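Local structure of Ulp1-like SUMO protease (Chaetomium thermophilum, 6DG4) at residues Q10-L15 with E225-L230; G199-V204 with L230-I235; F95-L100 with A167-L172; T127-I132 with L140-P145; G146-S151 with A184-V189. The protein probably cleaves SUMO from modified proteins as a C48-family cysteine protease, the chain here being its Ulp1-like C-terminal catalytic domain. All blocks are in the same frame, centred on the assembly; numbering follows the deposited sequence.

Interaction 1: residues Q10-L15 with E225-L230; sequences QLITPL and EAQLPL
I12 and L230 pack against each other where the loop leading into helix 17-27 runs past the first turn of helix 228-241. Their side chains slide by in opposite directions, with CG2 of I12 3.8 Å from CG of L230. The longer branch of I12 starts beside its own backbone N (chi1 -55°) and continues extended, and its end, CD1, lies 3.7 Å from OE1 of Q227 and near CD2 of L228. L230 has CG anti to its backbone N (chi1 169°). From there both methyls meet the loop backbone: CD2 of L230 comes to 3.5 Å from C of T13, while CD1 sits close to P14 CA. T13 O accepts a hydrogen bond from R234 NH1, one turn further along the helix.

Beside I12 the two glutamine amides meet with their planes nearly perpendicular (89°), NE2 of Q10 3.6 Å from NE2 of Q227. Both nitrogens are donors, and a water does the joining. It accepts from Q10 NE2 at 2.9 Å and from I12 N at 3.0 Å, and gives a proton to Q227 OE1 at 2.8 Å. OE1 also takes the backbone N-H of T224, so two donors set which way the amide is turned. Between 10-15 and 225-230, apolar packing and a bridging water do the work; R234 adds a direct bond.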
# COMPACT_ATOMS: atom_id res chain seq x y z
N GLN A 10 15.25 1.42 -12.41
CA GLN A 10 13.92 1.16 -12.95
C GLN A 10 13.06 0.41 -11.94
O GLN A 10 13.43 -0.66 -11.45
CB GLN A 10 14.06 0.32 -14.23
CG GLN A 10 12.77 0.16 -15.01
CD GLN A 10 12.46 1.36 -15.85
OE1 GLN A 10 13.31 1.83 -16.61
NE2 GLN A 10 11.24 1.90 -15.71
N LEU A 11 11.87 0.96 -11.66
CA LEU A 11 11.04 0.41 -10.59
C LEU A 11 10.45 -0.94 -10.98
O LEU A 11 10.43 -1.87 -10.16
CB LEU A 11 9.92 1.39 -10.24
CG LEU A 11 8.95 0.92 -9.14
CD1 LEU A 11 9.67 0.78 -7.81
CD2 LEU A 11 7.76 1.85 -9.02
N ILE A 12 9.93 -1.06 -12.20
CA ILE A 12 9.22 -2.26 -12.64
C ILE A 12 10.04 -2.87 -13.76
O ILE A 12 10.11 -2.31 -14.87
CB ILE A 12 7.80 -1.94 -13.12
CG1 ILE A 12 7.03 -1.21 -12.02
CG2 ILE A 12 7.08 -3.21 -13.53
CD1 ILE A 12 5.66 -0.73 -12.44
N THR A 13 10.66 -4.01 -13.48
CA THR A 13 11.60 -4.66 -14.38
C THR A 13 11.22 -6.12 -14.60
O THR A 13 10.59 -6.74 -13.74
CB THR A 13 13.02 -4.60 -13.79
OG1 THR A 13 12.98 -5.05 -12.43
CG2 THR A 13 13.58 -3.20 -13.82
N PRO A 14 11.61 -6.70 -15.73
CA PRO A 14 11.25 -8.09 -16.00
C PRO A 14 11.92 -9.06 -15.03
O PRO A 14 13.03 -8.84 -14.56
CB PRO A 14 11.76 -8.31 -17.44
CG PRO A 14 12.78 -7.23 -17.65
CD PRO A 14 12.32 -6.06 -16.86
N LEU A 15 11.21 -10.15 -14.74
CA LEU A 15 11.70 -11.15 -13.81
C LEU A 15 12.67 -12.12 -14.47
O LEU A 15 12.62 -12.36 -15.69
CB LEU A 15 10.53 -11.97 -13.25
CG LEU A 15 9.57 -11.23 -12.31
CD1 LEU A 15 8.30 -12.04 -12.15
CD2 LEU A 15 10.21 -10.98 -10.97
N GLU A 225 1.39 3.12 -16.75
CA GLU A 225 0.30 2.16 -16.78
C GLU A 225 0.65 0.93 -17.62
O GLU A 225 0.28 -0.20 -17.26
CB GLU A 225 -0.97 2.82 -17.31
CG GLU A 225 -2.18 1.90 -17.30
CD GLU A 225 -3.49 2.62 -17.60
OE1 GLU A 225 -3.55 3.33 -18.63
OE2 GLU A 225 -4.46 2.46 -16.82
N ALA A 226 1.35 1.12 -18.74
CA ALA A 226 1.67 -0.01 -19.61
C ALA A 226 2.60 -1.03 -18.95
O ALA A 226 2.70 -2.16 -19.44
CB ALA A 226 2.29 0.49 -20.91
N GLN A 227 3.28 -0.66 -17.86
CA GLN A 227 4.13 -1.58 -17.12
C GLN A 227 3.37 -2.43 -16.12
O GLN A 227 3.96 -3.32 -15.49
CB GLN A 227 5.22 -0.80 -16.38
CG GLN A 227 6.20 -0.11 -17.28
CD GLN A 227 7.04 0.91 -16.55
OE1 GLN A 227 6.78 1.24 -15.40
NE2 GLN A 227 8.05 1.43 -17.23
N LEU A 228 2.07 -2.22 -15.96
CA LEU A 228 1.37 -2.89 -14.88
C LEU A 228 1.13 -4.38 -15.10
O LEU A 228 1.10 -5.12 -14.12
CB LEU A 228 0.08 -2.15 -14.53
CG LEU A 228 0.32 -0.73 -14.01
CD1 LEU A 228 -0.98 -0.10 -13.58
CD2 LEU A 228 1.34 -0.68 -12.87
N PRO A 229 0.99 -4.89 -16.34
CA PRO A 229 0.95 -6.36 -16.47
C PRO A 229 2.18 -7.03 -15.90
O PRO A 229 2.09 -8.06 -15.21
CB PRO A 229 0.81 -6.56 -17.99
CG PRO A 229 0.04 -5.35 -18.43
CD PRO A 229 0.62 -4.22 -17.60
N LEU A 230 3.36 -6.45 -16.13
CA LEU A 230 4.57 -6.97 -15.52
C LEU A 230 4.56 -6.78 -14.01
O LEU A 230 4.99 -7.67 -13.26
CB LEU A 230 5.77 -6.28 -16.15
CG LEU A 230 7.12 -6.50 -15.49
CD1 LEU A 230 7.47 -7.97 -15.43
CD2 LEU A 230 8.16 -5.69 -16.27
O HOH W 1 9.11 1.31 -13.84

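Interaction 2: residues G199-V204 with L230-I235; sequences GWDCGV and LQRQRI
R232 of helix 228-241 reaches across to D201 and W200; the contact joins that helix to the start of helix 202-215 and the 3-10 turn before it, within the Ulp1-type catalytic domain. Just after that turn, C202 points away from helix 228-241 and its side chain touches H137 and W138, consistent with the cysteine-histidine pairing of clan CA thiol proteases.

The polar part is a salt bridge: NH2 of R232 donates to OD1 of D201 at 3.0 Å and nearly straight (167°). The acceptor lies close to the guanidinium plane, whereas the donor meets the anti side of the carboxylate, 28° out of its plane. The same NH2 makes a weak bond to W200 O. A water accepts from R232 NE at 2.8 Å and donates to D201 OD1, bridging the pair a second time. NH1 turns to the carbonyls of A58 and L53, so every nitrogen of this buried guanidinium has a partner.

Apolar contacts come from V204. Its CG1 branch, anti to the backbone N (chi1 -168°), lies 3.7 Å from CG of Q231, whose NE2 is hydrogen-bonded to T208 OG1, and a little further from CD1 of I235. Its CG2 covers one guanidinium face of R232, sitting over the centre 3.6 Å above the plane.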
# COMPACT_ATOMS: atom_id res chain seq x y z
N GLY A 199 -9.90 0.46 -15.66
CA GLY A 199 -10.47 0.26 -14.33
C GLY A 199 -9.82 -0.87 -13.55
O GLY A 199 -9.61 -0.77 -12.34
N TRP A 200 -9.47 -1.97 -14.25
CA TRP A 200 -8.95 -3.15 -13.57
C TRP A 200 -7.58 -2.89 -12.94
O TRP A 200 -7.14 -3.69 -12.11
CB TRP A 200 -8.82 -4.34 -14.53
CG TRP A 200 -8.00 -4.03 -15.76
CD1 TRP A 200 -6.66 -3.74 -15.80
CD2 TRP A 200 -8.46 -3.97 -17.12
NE1 TRP A 200 -6.26 -3.51 -17.10
CE2 TRP A 200 -7.35 -3.64 -17.93
CE3 TRP A 200 -9.69 -4.18 -17.74
CZ2 TRP A 200 -7.44 -3.50 -19.31
CZ3 TRP A 200 -9.78 -4.05 -19.11
CH2 TRP A 200 -8.66 -3.71 -19.88
N ASP A 201 -6.91 -1.81 -13.33
CA ASP A 201 -5.55 -1.59 -12.84
C ASP A 201 -5.51 -0.87 -11.50
O ASP A 201 -4.43 -0.74 -10.93
CB ASP A 201 -4.73 -0.82 -13.89
CG ASP A 201 -4.09 -1.74 -14.92
OD1 ASP A 201 -3.78 -2.90 -14.58
OD2 ASP A 201 -3.88 -1.29 -16.06
N CYS A 202 -6.65 -0.43 -10.96
CA CYS A 202 -6.65 0.39 -9.75
C CYS A 202 -5.89 -0.26 -8.59
O CYS A 202 -5.17 0.42 -7.86
CB CYS A 202 -8.08 0.74 -9.33
SG CYS A 202 -9.14 -0.69 -8.91
N GLY A 203 -6.07 -1.56 -8.38
CA GLY A 203 -5.37 -2.21 -7.29
C GLY A 203 -3.87 -2.24 -7.50
O GLY A 203 -3.10 -2.16 -6.53
N VAL A 204 -3.43 -2.34 -8.75
CA VAL A 204 -2.00 -2.35 -9.03
C VAL A 204 -1.42 -0.95 -8.85
O VAL A 204 -0.31 -0.78 -8.32
CB VAL A 204 -1.70 -2.93 -10.42
CG1 VAL A 204 -0.21 -3.19 -10.55
CG2 VAL A 204 -2.50 -4.22 -10.66
N LEU A 230 3.36 -6.45 -16.13
CA LEU A 230 4.57 -6.97 -15.52
C LEU A 230 4.56 -6.78 -14.01
O LEU A 230 4.99 -7.67 -13.26
CB LEU A 230 5.77 -6.28 -16.15
CG LEU A 230 7.12 -6.50 -15.49
CD1 LEU A 230 7.47 -7.97 -15.43
CD2 LEU A 230 8.16 -5.69 -16.27
N GLN A 231 4.08 -5.64 -13.53
CA GLN A 231 4.02 -5.41 -12.09
C GLN A 231 3.16 -6.45 -11.39
O GLN A 231 3.46 -6.83 -10.25
CB GLN A 231 3.51 -4.01 -11.82
CG GLN A 231 3.46 -3.60 -10.35
CD GLN A 231 4.80 -3.39 -9.71
OE1 GLN A 231 5.80 -4.04 -10.04
NE2 GLN A 231 4.84 -2.49 -8.74
N ARG A 232 2.10 -6.94 -12.05
CA ARG A 232 1.31 -8.02 -11.45
C ARG A 232 2.17 -9.25 -11.21
O ARG A 232 2.05 -9.91 -10.18
CB ARG A 232 0.13 -8.37 -12.35
CG ARG A 232 -0.90 -7.27 -12.45
CD ARG A 232 -1.80 -7.48 -13.66
NE ARG A 232 -2.79 -6.42 -13.78
CZ ARG A 232 -3.99 -6.44 -13.22
NH1 ARG A 232 -4.37 -7.48 -12.49
NH2 ARG A 232 -4.81 -5.41 -13.37
N GLN A 233 3.03 -9.60 -12.18
CA GLN A 233 3.92 -10.74 -12.01
C GLN A 233 4.90 -10.50 -10.88
O GLN A 233 5.22 -11.43 -10.11
CB GLN A 233 4.71 -10.99 -13.29
CG GLN A 233 3.92 -11.42 -14.46
CD GLN A 233 4.85 -11.80 -15.60
OE1 GLN A 233 4.91 -12.96 -16.03
NE2 GLN A 233 5.60 -10.83 -16.07
N ARG A 234 5.42 -9.28 -10.77
CA ARG A 234 6.37 -8.96 -9.71
C ARG A 234 5.71 -9.03 -8.34
O ARG A 234 6.30 -9.54 -7.38
CB ARG A 234 6.98 -7.59 -9.95
CG ARG A 234 7.82 -7.51 -11.23
CD ARG A 234 8.56 -6.18 -11.37
NE ARG A 234 9.44 -6.01 -10.22
CZ ARG A 234 10.61 -6.63 -10.05
NH1 ARG A 234 11.09 -7.45 -10.98
NH2 ARG A 234 11.29 -6.44 -8.94
N ILE A 235 4.48 -8.51 -8.23
CA ILE A 235 3.75 -8.61 -6.97
C ILE A 235 3.54 -10.07 -6.61
O ILE A 235 3.70 -10.47 -5.45
CB ILE A 235 2.41 -7.85 -7.07
CG1 ILE A 235 2.66 -6.34 -7.16
CG2 ILE A 235 1.51 -8.17 -5.87
CD1 ILE A 235 1.45 -5.58 -7.69
O HOH W 2 -2.40 -4.70 -16.01

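Interaction 3: residues F95-L100 with A167-L172; sequences FFWPRL and AKLLEL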
# COMPACT_ATOMS: atom_id res chain seq x y z
N PHE A 95 -10.68 -3.62 6.23
CA PHE A 95 -11.77 -3.33 7.15
C PHE A 95 -11.71 -1.91 7.69
O PHE A 95 -12.71 -1.43 8.24
CB PHE A 95 -11.75 -4.33 8.30
CG PHE A 95 -12.08 -5.74 7.87
CD1 PHE A 95 -13.39 -6.16 7.81
CD2 PHE A 95 -11.08 -6.62 7.49
CE1 PHE A 95 -13.71 -7.44 7.40
CE2 PHE A 95 -11.39 -7.90 7.08
CZ PHE A 95 -12.70 -8.31 7.03
N PHE A 96 -10.58 -1.21 7.54
CA PHE A 96 -10.45 0.07 8.21
C PHE A 96 -11.35 1.13 7.58
O PHE A 96 -12.13 1.79 8.27
CB PHE A 96 -9.01 0.54 8.25
CG PHE A 96 -8.84 1.84 8.97
CD1 PHE A 96 -8.91 1.88 10.35
CD2 PHE A 96 -8.67 3.02 8.28
CE1 PHE A 96 -8.77 3.06 11.02
CE2 PHE A 96 -8.54 4.21 8.96
CZ PHE A 96 -8.59 4.23 10.33
N TRP A 97 -11.24 1.34 6.27
CA TRP A 97 -12.03 2.40 5.65
C TRP A 97 -13.52 2.21 5.87
O TRP A 97 -14.20 3.18 6.24
CB TRP A 97 -11.66 2.57 4.18
CG TRP A 97 -12.29 3.77 3.56
CD1 TRP A 97 -13.31 3.78 2.66
CD2 TRP A 97 -11.95 5.14 3.80
NE1 TRP A 97 -13.63 5.07 2.32
CE2 TRP A 97 -12.81 5.93 3.00
CE3 TRP A 97 -11.01 5.78 4.61
CZ2 TRP A 97 -12.75 7.32 3.00
CZ3 TRP A 97 -10.95 7.17 4.60
CH2 TRP A 97 -11.82 7.92 3.80
N PRO A 98 -14.09 1.02 5.68
CA PRO A 98 -15.52 0.85 5.99
C PRO A 98 -15.85 1.16 7.45
O PRO A 98 -16.91 1.74 7.73
CB PRO A 98 -15.81 -0.61 5.62
CG PRO A 98 -14.69 -1.05 4.77
CD PRO A 98 -13.51 -0.18 5.04
N ARG A 99 -14.97 0.79 8.38
CA ARG A 99 -15.20 1.12 9.78
C ARG A 99 -15.19 2.62 10.00
O ARG A 99 -16.01 3.16 10.75
CB ARG A 99 -14.13 0.44 10.64
CG ARG A 99 -14.28 0.69 12.13
CD ARG A 99 -15.11 -0.39 12.76
NE ARG A 99 -15.32 -0.18 14.18
CZ ARG A 99 -16.08 -0.97 14.94
NH1 ARG A 99 -16.68 -2.02 14.40
NH2 ARG A 99 -16.23 -0.72 16.23
N LEU A 100 -14.25 3.32 9.36
CA LEU A 100 -14.18 4.77 9.50
C LEU A 100 -15.43 5.44 8.93
O LEU A 100 -15.97 6.37 9.54
CB LEU A 100 -12.91 5.28 8.81
CG LEU A 100 -12.56 6.74 9.07
CD1 LEU A 100 -12.36 6.98 10.56
CD2 LEU A 100 -11.31 7.12 8.33
N ALA A 167 -10.65 15.36 4.04
CA ALA A 167 -11.27 15.84 5.27
C ALA A 167 -11.42 14.71 6.29
O ALA A 167 -11.23 14.92 7.49
CB ALA A 167 -12.62 16.47 4.96
N LYS A 168 -11.79 13.51 5.83
CA LYS A 168 -11.92 12.38 6.75
C LYS A 168 -10.57 11.99 7.34
O LYS A 168 -10.49 11.60 8.51
CB LYS A 168 -12.57 11.20 6.03
CG LYS A 168 -14.05 11.42 5.79
CD LYS A 168 -14.69 10.28 5.04
CE LYS A 168 -16.15 10.59 4.75
NZ LYS A 168 -16.94 10.77 5.99
N LEU A 169 -9.51 12.08 6.54
CA LEU A 169 -8.18 11.80 7.08
C LEU A 169 -7.80 12.80 8.16
O LEU A 169 -7.23 12.42 9.19
CB LEU A 169 -7.16 11.81 5.94
CG LEU A 169 -7.33 10.73 4.87
CD1 LEU A 169 -6.30 10.91 3.77
CD2 LEU A 169 -7.25 9.33 5.47
N LEU A 170 -8.08 14.09 7.95
CA LEU A 170 -7.75 15.08 8.96
C LEU A 170 -8.60 14.90 10.22
O LEU A 170 -8.11 15.14 11.33
CB LEU A 170 -7.90 16.50 8.40
CG LEU A 170 -6.80 16.89 7.41
CD1 LEU A 170 -7.20 18.12 6.62
CD2 LEU A 170 -5.49 17.16 8.14
N GLU A 171 -9.86 14.48 10.07
CA GLU A 171 -10.67 14.17 11.24
C GLU A 171 -10.05 13.02 12.04
O GLU A 171 -10.02 13.06 13.28
CB GLU A 171 -12.10 13.83 10.82
CG GLU A 171 -12.87 15.03 10.28
CD GLU A 171 -14.18 14.67 9.59
OE1 GLU A 171 -14.47 13.46 9.42
OE2 GLU A 171 -14.93 15.60 9.22
N LEU A 172 -9.53 12.01 11.35
CA LEU A 172 -8.87 10.90 12.02
C LEU A 172 -7.63 11.37 12.77
O LEU A 172 -7.40 10.98 13.92
CB LEU A 172 -8.50 9.83 10.99
CG LEU A 172 -7.69 8.63 11.49
CD1 LEU A 172 -8.48 7.82 12.50
CD2 LEU A 172 -7.29 7.76 10.31
O HOH W 3 -15.34 8.99 8.24
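F96 and L172 both hold CG anti to the backbone N (chi1 -178° and 175°), and the two side chains reach toward each other tip to tip. CD2 of L172 arrives at the edge of the phenyl ring, near its plane, 3.8 Å from CZ of F96. W97 also has CG anti to its N, but its indole goes to K168 and L169. The K168 chain crosses it at about a right angle, CD 3.9 Å from CH2, and CD2 of L169 approaches CZ3 obliquely. L100 adds a looser contact, its CD1 4.4 Å from CD1 of L172. The short helix axes stay 12.3 Å apart and cross at 84°, a gap spanned by these large side chains. A water donates to L100 O and accepts from K168 NZ at 3.3 Å. The indole NE1 donates a hydrogen bond to OE2 of E134. F96 and L169 also lie on I130, and W97 on I132: helices packed on one face of the mixed central sheet, as in the papain-like alpha+beta fold of clan CA proteases.

Interaction 4: residues T127-I132 with L140-P145; sequences TILIPI and LAVIRP
The beta-hairpin of strands 127-134 and 137-144 pairs I128 with I143 and I130 with A141 as antiparallel hydrogen-bonded pairs. I128 N donates to I143 O at 2.8 Å, and I143 N returns the bond to I128 O. I130 and A141 exchange two bonds likewise, N to O 2.9 Å each way. L129 with V142 and P131 with L140 are the non-hydrogen-bonded pairs, so the missing N-H of P131 costs this pairing nothing. V142 CA lies 3.3 Å from I128 O, a CA-H...O contact.

On the isoleucine face, I130 and I143 both hold CG1 beside the backbone N (chi1 -61° and -58°) and continue extended, their CD1 atoms meeting at 4.0 Å; CD1 of I132 lies 3.7 Å from CB of A141. At the T127 end a water joins T127 OG1 to NE of R144.

Helix 163-177 covers the isoleucine face through L169 and V173, while L129 and P131 rest on I69 of helix 62-80. Strand 89-91 bonds strand 127-134, and strand 149-153 lies beyond 137-144.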
# COMPACT_ATOMS: atom_id res chain seq x y z
N THR A 127 5.01 6.98 7.77
CA THR A 127 4.05 6.71 6.71
C THR A 127 2.95 5.80 7.22
O THR A 127 3.24 4.73 7.76
CB THR A 127 4.75 6.01 5.54
OG1 THR A 127 5.89 6.78 5.16
CG2 THR A 127 3.82 5.87 4.36
N ILE A 128 1.70 6.22 7.03
CA ILE A 128 0.52 5.41 7.31
C ILE A 128 -0.18 5.16 5.98
O ILE A 128 -0.60 6.10 5.31
CB ILE A 128 -0.42 6.11 8.31
CG1 ILE A 128 0.30 6.39 9.63
CG2 ILE A 128 -1.67 5.27 8.53
CD1 ILE A 128 -0.52 7.22 10.60
N LEU A 129 -0.30 3.88 5.62
CA LEU A 129 -0.89 3.47 4.35
C LEU A 129 -2.31 2.95 4.59
O LEU A 129 -2.49 1.98 5.33
CB LEU A 129 -0.04 2.37 3.72
CG LEU A 129 1.43 2.74 3.42
CD1 LEU A 129 2.20 1.48 3.02
CD2 LEU A 129 1.52 3.80 2.32
N ILE A 130 -3.29 3.59 3.98
CA ILE A 130 -4.70 3.25 4.16
C ILE A 130 -5.29 2.92 2.79
O ILE A 130 -5.57 3.81 1.99
CB ILE A 130 -5.48 4.40 4.83
CG1 ILE A 130 -4.91 4.69 6.22
CG2 ILE A 130 -6.96 4.05 4.92
CD1 ILE A 130 -5.41 5.99 6.82
N PRO A 131 -5.46 1.63 2.48
CA PRO A 131 -6.10 1.26 1.21
C PRO A 131 -7.60 1.52 1.29
O PRO A 131 -8.26 1.14 2.27
CB PRO A 131 -5.80 -0.23 1.07
CG PRO A 131 -4.94 -0.62 2.22
CD PRO A 131 -5.08 0.45 3.27
N ILE A 132 -8.14 2.16 0.26
CA ILE A 132 -9.53 2.58 0.22
C ILE A 132 -10.19 1.94 -1.00
O ILE A 132 -9.69 2.09 -2.12
CB ILE A 132 -9.65 4.11 0.13
CG1 ILE A 132 -9.13 4.76 1.41
CG2 ILE A 132 -11.09 4.52 -0.16
CD1 ILE A 132 -9.10 6.28 1.39
N LEU A 140 -5.41 5.01 -2.57
CA LEU A 140 -4.49 4.94 -1.45
C LEU A 140 -4.52 6.27 -0.70
O LEU A 140 -4.19 7.31 -1.27
CB LEU A 140 -3.07 4.68 -1.93
CG LEU A 140 -2.03 4.54 -0.82
CD1 LEU A 140 -2.24 3.26 -0.03
CD2 LEU A 140 -0.61 4.62 -1.38
N ALA A 141 -4.87 6.22 0.58
CA ALA A 141 -4.66 7.36 1.46
C ALA A 141 -3.32 7.17 2.15
O ALA A 141 -2.95 6.05 2.53
CB ALA A 141 -5.78 7.49 2.48
N VAL A 142 -2.59 8.27 2.31
CA VAL A 142 -1.27 8.25 2.94
C VAL A 142 -1.23 9.40 3.93
O VAL A 142 -1.40 10.56 3.55
CB VAL A 142 -0.13 8.38 1.92
CG1 VAL A 142 1.23 8.28 2.61
CG2 VAL A 142 -0.26 7.32 0.84
N ILE A 143 -1.01 9.08 5.20
CA ILE A 143 -0.75 10.09 6.21
C ILE A 143 0.75 10.06 6.49
O ILE A 143 1.33 8.97 6.66
CB ILE A 143 -1.58 9.85 7.48
CG1 ILE A 143 -3.07 9.84 7.15
CG2 ILE A 143 -1.26 10.91 8.53
CD1 ILE A 143 -3.97 9.39 8.30
N ARG A 144 1.37 11.23 6.53
CA ARG A 144 2.81 11.35 6.79
C ARG A 144 2.96 12.20 8.04
O ARG A 144 3.06 13.44 7.96
CB ARG A 144 3.52 11.95 5.58
CG ARG A 144 3.33 11.12 4.31
CD ARG A 144 3.95 11.81 3.11
NE ARG A 144 5.33 11.41 2.92
CZ ARG A 144 6.20 12.05 2.15
NH1 ARG A 144 5.85 13.18 1.54
NH2 ARG A 144 7.43 11.56 2.00
N PRO A 145 2.94 11.59 9.23
CA PRO A 145 2.88 12.40 10.46
C PRO A 145 4.06 13.32 10.67
O PRO A 145 3.87 14.43 11.18
CB PRO A 145 2.75 11.33 11.56
CG PRO A 145 2.06 10.19 10.86
CD PRO A 145 2.72 10.16 9.50
O HOH W 4 5.44 8.53 2.92

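Interaction 5: residues G146-S151 with A184-V189; sequences GRRTVS and AEWQAV
One face of the W186 indole is taken by the backbone of R148. CA of R148 sits 3.5 Å from the centroid of the six-membered ring and 10° off its normal, a CH-pi contact. The arginine chain bends at chi2 (-68°), which lays CD against the same indole, 3.7 Å from CE2, and its guanidinium plane ends up tilted 38° to the ring. NH1 is held by P145 O, and G146 CA lies at the guanidinium edge, in its plane. CG1 of V150 approaches the indole CZ3 obliquely.

R148 has a left-handed backbone conformation and, with T149, faces R144: a G1 beta bulge. From the bulge onward the segments pair in parallel: Q187 N donates to R148 O, V150 N to Q187 O at 3.0 Å, and V189 N to V150 O at 2.9 Å. S151 adds its hydroxyl, OG donating to V189 O at 2.7 Å. CG2 of T149 meets CG2 of V189 at 3.7 Å, and CG2 of V150 touches A188 CB.

Strand 187-188 is the last of the five-stranded sheet, reached from strand 149-153 by a beta-alpha-beta crossover through helix 163-177. That helix packs V173 and L177 on W186 and L169 on V150; strand 137-144 flanks 149-153 on its other side.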
# COMPACT_ATOMS: atom_id res chain seq x y z
N GLY A 146 5.28 12.90 10.33
CA GLY A 146 6.42 13.79 10.50
C GLY A 146 6.33 15.03 9.63
O GLY A 146 6.88 16.07 9.98
N ARG A 147 5.63 14.93 8.50
CA ARG A 147 5.43 16.06 7.61
C ARG A 147 4.14 16.81 7.89
O ARG A 147 3.93 17.88 7.32
CB ARG A 147 5.43 15.57 6.16
CG ARG A 147 6.77 14.98 5.80
CD ARG A 147 6.88 14.59 4.37
NE ARG A 147 8.06 13.75 4.20
CZ ARG A 147 9.28 14.20 3.94
NH1 ARG A 147 9.52 15.50 3.80
NH2 ARG A 147 10.28 13.34 3.81
N ARG A 148 3.30 16.28 8.77
CA ARG A 148 2.00 16.86 9.08
C ARG A 148 1.15 16.99 7.81
O ARG A 148 0.51 18.01 7.57
CB ARG A 148 2.12 18.21 9.81
CG ARG A 148 3.10 18.24 10.98
CD ARG A 148 2.68 17.39 12.18
NE ARG A 148 3.50 17.75 13.33
CZ ARG A 148 4.69 17.23 13.61
NH1 ARG A 148 5.21 16.29 12.85
NH2 ARG A 148 5.37 17.68 14.66
N THR A 149 1.12 15.92 7.01
CA THR A 149 0.31 15.94 5.80
C THR A 149 -0.60 14.72 5.72
O THR A 149 -0.30 13.65 6.26
CB THR A 149 1.15 16.01 4.51
OG1 THR A 149 1.96 14.84 4.37
CG2 THR A 149 2.02 17.25 4.52
N VAL A 150 -1.71 14.92 5.02
CA VAL A 150 -2.56 13.83 4.57
C VAL A 150 -2.66 13.92 3.06
O VAL A 150 -2.63 15.01 2.48
CB VAL A 150 -3.96 13.85 5.21
CG1 VAL A 150 -3.86 13.87 6.74
CG2 VAL A 150 -4.78 15.03 4.71
N SER A 151 -2.81 12.76 2.42
CA SER A 151 -2.91 12.70 0.97
C SER A 151 -3.85 11.57 0.57
O SER A 151 -3.99 10.57 1.28
CB SER A 151 -1.55 12.45 0.30
OG SER A 151 -0.59 13.42 0.67
N ALA A 184 -3.70 24.22 11.95
CA ALA A 184 -3.15 25.02 10.87
C ALA A 184 -1.80 24.51 10.38
O ALA A 184 -1.38 24.87 9.28
CB ALA A 184 -3.03 26.49 11.30
N GLU A 185 -1.11 23.69 11.18
CA GLU A 185 0.17 23.14 10.77
C GLU A 185 0.03 21.84 9.99
O GLU A 185 1.03 21.35 9.46
CB GLU A 185 1.10 22.99 11.99
CG GLU A 185 1.66 24.35 12.44
CD GLU A 185 2.44 24.34 13.74
OE1 GLU A 185 3.41 23.56 13.88
OE2 GLU A 185 2.11 25.17 14.62
N TRP A 186 -1.18 21.30 9.88
CA TRP A 186 -1.48 20.16 9.02
C TRP A 186 -2.03 20.64 7.69
O TRP A 186 -2.66 21.70 7.60
CB TRP A 186 -2.51 19.24 9.70
CG TRP A 186 -1.89 18.35 10.73
CD1 TRP A 186 -1.59 18.68 12.02
CD2 TRP A 186 -1.45 17.00 10.54
NE1 TRP A 186 -1.01 17.60 12.65
CE2 TRP A 186 -0.90 16.57 11.76
CE3 TRP A 186 -1.48 16.12 9.46
CZ2 TRP A 186 -0.39 15.29 11.93
CZ3 TRP A 186 -0.97 14.85 9.62
CH2 TRP A 186 -0.42 14.45 10.84
N GLN A 187 -1.77 19.87 6.64
CA GLN A 187 -2.36 20.18 5.35
C GLN A 187 -2.56 18.92 4.53
O GLN A 187 -1.89 17.90 4.74
CB GLN A 187 -1.52 21.16 4.53
CG GLN A 187 -0.14 20.69 4.21
CD GLN A 187 0.74 21.81 3.70
OE1 GLN A 187 0.58 22.27 2.57
NE2 GLN A 187 1.65 22.28 4.55
N ALA A 188 -3.50 19.01 3.61
CA ALA A 188 -3.69 17.99 2.59
C ALA A 188 -2.81 18.35 1.41
O ALA A 188 -2.78 19.50 0.96
CB ALA A 188 -5.16 17.94 2.17
N VAL A 189 -2.06 17.36 0.91
CA VAL A 189 -1.12 17.56 -0.18
C VAL A 189 -1.44 16.54 -1.27
O VAL A 189 -1.59 15.35 -0.98
CB VAL A 189 0.34 17.38 0.28
CG1 VAL A 189 1.29 17.36 -0.91
CG2 VAL A 189 0.72 18.47 1.28
O HOH W 5 2.09 20.46 6.89

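From the N terminus, residues 10-15 wait more than 200 residues for 225-230, so interaction 1 closes a loop around interactions 3, 4 and 5. Inside it, 95-100 meets 167-172, and this loop of interaction 3 encloses the hairpin of interaction 4. Interaction 5 opens at 146-151, before 167-172, and closes at 184-189, so it crosses interaction 3. Interactions 3, 4 and 5 touch one another, tying the sheet to its covering helices. Interaction 2 follows in series but crosses interaction 1, sharing L230 and helix 228-241. Through these two, the N-terminal loop and helix 202-215 are joined, with interactions 3 and 5 across the chain's centre from interaction 2.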